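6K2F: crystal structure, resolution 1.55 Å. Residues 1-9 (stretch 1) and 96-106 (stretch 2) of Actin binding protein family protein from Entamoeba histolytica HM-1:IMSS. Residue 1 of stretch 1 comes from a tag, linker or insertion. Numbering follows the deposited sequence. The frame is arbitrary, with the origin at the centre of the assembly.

Stretch 1 1-9: AIELSTDLI
Stretch 2 (96-106) MLYSSTKARFR

An extended N-terminal segment lies against a helical stretch, running in roughly the same sense, and buries 382 Å² in total. Register is set by two CA–CA approaches, Ile-2 to Thr-101 at 6.6 Å and Glu-3 to Arg-104 at 6.8 Å. Residues 2–5 stay extended (Ile-2 -76/131, Glu-3 -112/155, Leu-4 -63/141, Ser-5 -67/152), with strand at 3–4, before a helix begins at Thr-6. Ser-5, chi1 p (67°), caps that helix: its OG accepts from Leu-8 N at 3.0 Å. The partner keeps helical phi/psi (Leu-97 -61/-48, Arg-104 -66/-27, Phe-105 -65/-52), and Arg-104 N donates to Thr-101 O at 2.9 Å.

Arg-104 is the organizer. Its CA-to-CB bond points toward the N-terminal segment, and the t, p, p chain (-150°, 75°, 61°; chi4 -111°) is folded, bringing NE to 3.0 Å from Ile-2 O. That hydrogen bond lies near the guanidinium plane. Glu-3, m, m with chi3 -34°, starts away but returns its carboxylate, so OE2 sits 3.9 Å from Arg-104 NE: a long salt bridge, well out of the guanidinium plane, of charge alone. The tag residue Ala-1 places CB 3.5 Å from Arg-104 NH2.

One water accepts from Ile-2 N and Arg-104 NH2 (both 3.0 Å) and donates to Thr-101 OG1 (2.7 Å). Thr-101, chi1 m, does both jobs: its OG1 also donates to Leu-97 O at 2.7 Å.

Ile-2 (m, m) brings CG1 to 3.8 Å from CD1 of Leu-97 (t, p). Leu-4 (chi1 -81°, chi2 72°) points CA-to-CB sideways, so its branched end does the reaching: CD2 meets Phe-105 CD1 (chi1 -71°, chi2 -82°) at 3.9 Å, and CD1 lies 4.0 Å from Arg-104 CG, on the arginine's aliphatic stem. Leu-8 (t, p) adds CD2 at 4.3 Å from Phe-105 CE1; apolar side chains suit this buried trio.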

# COMPACT_ATOMS: atom_id res chain seq x y z
N ALA A 1 27.27 -8.13 17.40
CA ALA A 1 26.60 -6.94 16.80
C ALA A 1 25.08 -7.06 16.97
O ALA A 1 24.60 -8.13 17.42
CB ALA A 1 26.98 -6.82 15.34
N ILE A 2 24.35 -6.00 16.66
CA ILE A 2 22.86 -5.99 16.67
C ILE A 2 22.41 -6.73 15.42
O ILE A 2 22.90 -6.40 14.33
CB ILE A 2 22.33 -4.55 16.70
CG1 ILE A 2 22.79 -3.77 17.94
CG2 ILE A 2 20.82 -4.52 16.57
CD1 ILE A 2 22.19 -4.27 19.24
N GLU A 3 21.50 -7.69 15.56
CA GLU A 3 20.93 -8.45 14.42
C GLU A 3 19.47 -8.08 14.25
O GLU A 3 18.85 -7.65 15.20
CB GLU A 3 21.11 -9.95 14.67
CG GLU A 3 22.58 -10.36 14.74
CD GLU A 3 23.37 -10.21 13.45
OE1 GLU A 3 22.78 -10.40 12.38
OE2 GLU A 3 24.57 -9.84 13.52
N LEU A 4 18.93 -8.23 13.05
CA LEU A 4 17.47 -8.11 12.84
C LEU A 4 16.76 -9.20 13.64
O LEU A 4 17.23 -10.36 13.65
CB LEU A 4 17.13 -8.24 11.35
CG LEU A 4 17.32 -7.00 10.49
CD1 LEU A 4 18.78 -6.71 10.27
CD2 LEU A 4 16.61 -7.14 9.15
N SER A 5 15.63 -8.85 14.24
CA SER A 5 14.80 -9.84 14.96
C SER A 5 14.22 -10.81 13.93
O SER A 5 14.01 -10.42 12.78
CB SER A 5 13.72 -9.21 15.77
OG SER A 5 12.76 -8.57 14.96
N THR A 6 13.94 -12.03 14.35
CA THR A 6 13.23 -13.01 13.51
C THR A 6 11.90 -12.42 13.04
O THR A 6 11.56 -12.58 11.85
CB THR A 6 12.99 -14.33 14.25
OG1 THR A 6 14.27 -14.79 14.67
CG2 THR A 6 12.30 -15.36 13.39
N ASP A 7 11.16 -11.75 13.94
CA ASP A 7 9.83 -11.20 13.57
C ASP A 7 10.01 -10.17 12.46
O ASP A 7 9.20 -10.15 11.54
CB ASP A 7 9.10 -10.57 14.77
CG ASP A 7 8.36 -11.58 15.64
OD1 ASP A 7 8.23 -12.75 15.23
OD2 ASP A 7 7.91 -11.17 16.73
N LEU A 8 11.03 -9.31 12.56
CA LEU A 8 11.27 -8.26 11.54
C LEU A 8 11.60 -8.94 10.21
O LEU A 8 11.05 -8.53 9.19
CB LEU A 8 12.39 -7.31 11.97
CG LEU A 8 12.83 -6.27 10.93
CD1 LEU A 8 11.65 -5.45 10.45
CD2 LEU A 8 13.92 -5.37 11.50
N ILE A 9 12.49 -9.92 10.21
CA ILE A 9 12.85 -10.62 8.95
C ILE A 9 11.59 -11.24 8.35
O ILE A 9 11.38 -11.09 7.14
CB ILE A 9 13.96 -11.64 9.14
CG1 ILE A 9 15.24 -10.98 9.65
CG2 ILE A 9 14.21 -12.39 7.85
CD1 ILE A 9 16.23 -11.94 10.23
N MET A 96 26.08 6.21 16.90
CA MET A 96 27.11 5.26 16.40
C MET A 96 26.44 3.90 16.20
O MET A 96 26.66 3.27 15.15
CB MET A 96 28.29 5.11 17.35
CG MET A 96 29.19 6.34 17.46
SD MET A 96 29.78 7.02 15.87
CE MET A 96 28.58 8.33 15.61
N LEU A 97 25.63 3.46 17.16
CA LEU A 97 24.93 2.16 17.07
C LEU A 97 24.00 2.17 15.85
O LEU A 97 24.04 1.20 15.08
CB LEU A 97 24.12 1.90 18.33
CG LEU A 97 23.59 0.48 18.47
CD1 LEU A 97 24.73 -0.52 18.58
CD2 LEU A 97 22.67 0.37 19.68
N TYR A 98 23.19 3.20 15.65
CA TYR A 98 22.26 3.23 14.50
C TYR A 98 23.02 3.34 13.18
O TYR A 98 22.63 2.71 12.20
CB TYR A 98 21.22 4.34 14.63
CG TYR A 98 20.01 3.87 15.41
CD1 TYR A 98 19.99 3.89 16.79
CD2 TYR A 98 18.92 3.37 14.74
CE1 TYR A 98 18.87 3.46 17.48
CE2 TYR A 98 17.79 2.94 15.41
CZ TYR A 98 17.78 2.96 16.79
OH TYR A 98 16.68 2.53 17.49
N SER A 99 24.08 4.14 13.15
CA SER A 99 24.86 4.33 11.90
C SER A 99 25.55 3.02 11.52
O SER A 99 25.43 2.60 10.34
CB SER A 99 25.83 5.48 12.07
OG SER A 99 26.69 5.57 10.94
N SER A 100 26.22 2.36 12.46
CA SER A 100 26.99 1.11 12.19
C SER A 100 26.04 -0.05 11.85
O SER A 100 26.44 -0.95 11.09
CB SER A 100 27.90 0.75 13.32
OG SER A 100 27.16 0.42 14.48
N THR A 101 24.82 -0.04 12.39
CA THR A 101 23.84 -1.16 12.24
C THR A 101 23.10 -1.04 10.90
O THR A 101 22.51 -2.06 10.46
CB THR A 101 22.92 -1.22 13.47
OG1 THR A 101 23.74 -1.44 14.62
CG2 THR A 101 21.85 -2.27 13.35
N LYS A 102 23.15 0.11 10.21
CA LYS A 102 22.54 0.27 8.86
C LYS A 102 22.95 -0.88 7.95
O LYS A 102 22.11 -1.36 7.17
CB LYS A 102 22.99 1.56 8.16
CG LYS A 102 22.27 2.84 8.57
CD LYS A 102 22.55 3.97 7.59
CE LYS A 102 23.98 4.47 7.64
NZ LYS A 102 24.18 5.65 6.76
N ALA A 103 24.21 -1.29 7.98
CA ALA A 103 24.78 -2.28 7.03
C ALA A 103 24.14 -3.65 7.25
O ALA A 103 24.17 -4.48 6.33
CB ALA A 103 26.28 -2.35 7.16
N ARG A 104 23.55 -3.87 8.43
CA ARG A 104 22.99 -5.20 8.77
C ARG A 104 21.79 -5.48 7.85
O ARG A 104 21.53 -6.65 7.60
CB ARG A 104 22.60 -5.29 10.25
CG ARG A 104 22.71 -6.69 10.81
CD ARG A 104 24.16 -7.10 11.06
NE ARG A 104 24.78 -6.22 12.03
CZ ARG A 104 25.73 -5.32 11.78
NH1 ARG A 104 26.23 -5.19 10.56
NH2 ARG A 104 26.20 -4.56 12.76
N PHE A 105 21.08 -4.47 7.33
CA PHE A 105 19.88 -4.71 6.49
C PHE A 105 20.30 -5.41 5.20
O PHE A 105 19.71 -6.45 4.88
CB PHE A 105 19.09 -3.42 6.25
CG PHE A 105 18.39 -2.93 7.50
CD1 PHE A 105 17.18 -3.46 7.89
CD2 PHE A 105 18.96 -1.95 8.30
CE1 PHE A 105 16.55 -3.04 9.04
CE2 PHE A 105 18.32 -1.53 9.45
CZ PHE A 105 17.12 -2.07 9.83
N ARG A 106 21.28 -4.88 4.47
CA ARG A 106 21.67 -5.47 3.16
C ARG A 106 22.27 -6.85 3.41
O ARG A 106 22.01 -7.76 2.62
CB ARG A 106 22.60 -4.53 2.38
CG ARG A 106 24.08 -4.65 2.71
CD ARG A 106 24.90 -3.75 1.81
NE ARG A 106 24.85 -2.38 2.30
CZ ARG A 106 25.61 -1.90 3.28
NH1 ARG A 106 26.50 -2.68 3.88
NH2 ARG A 106 25.48 -0.64 3.66
O HOH W 1 25.33 -3.48 15.44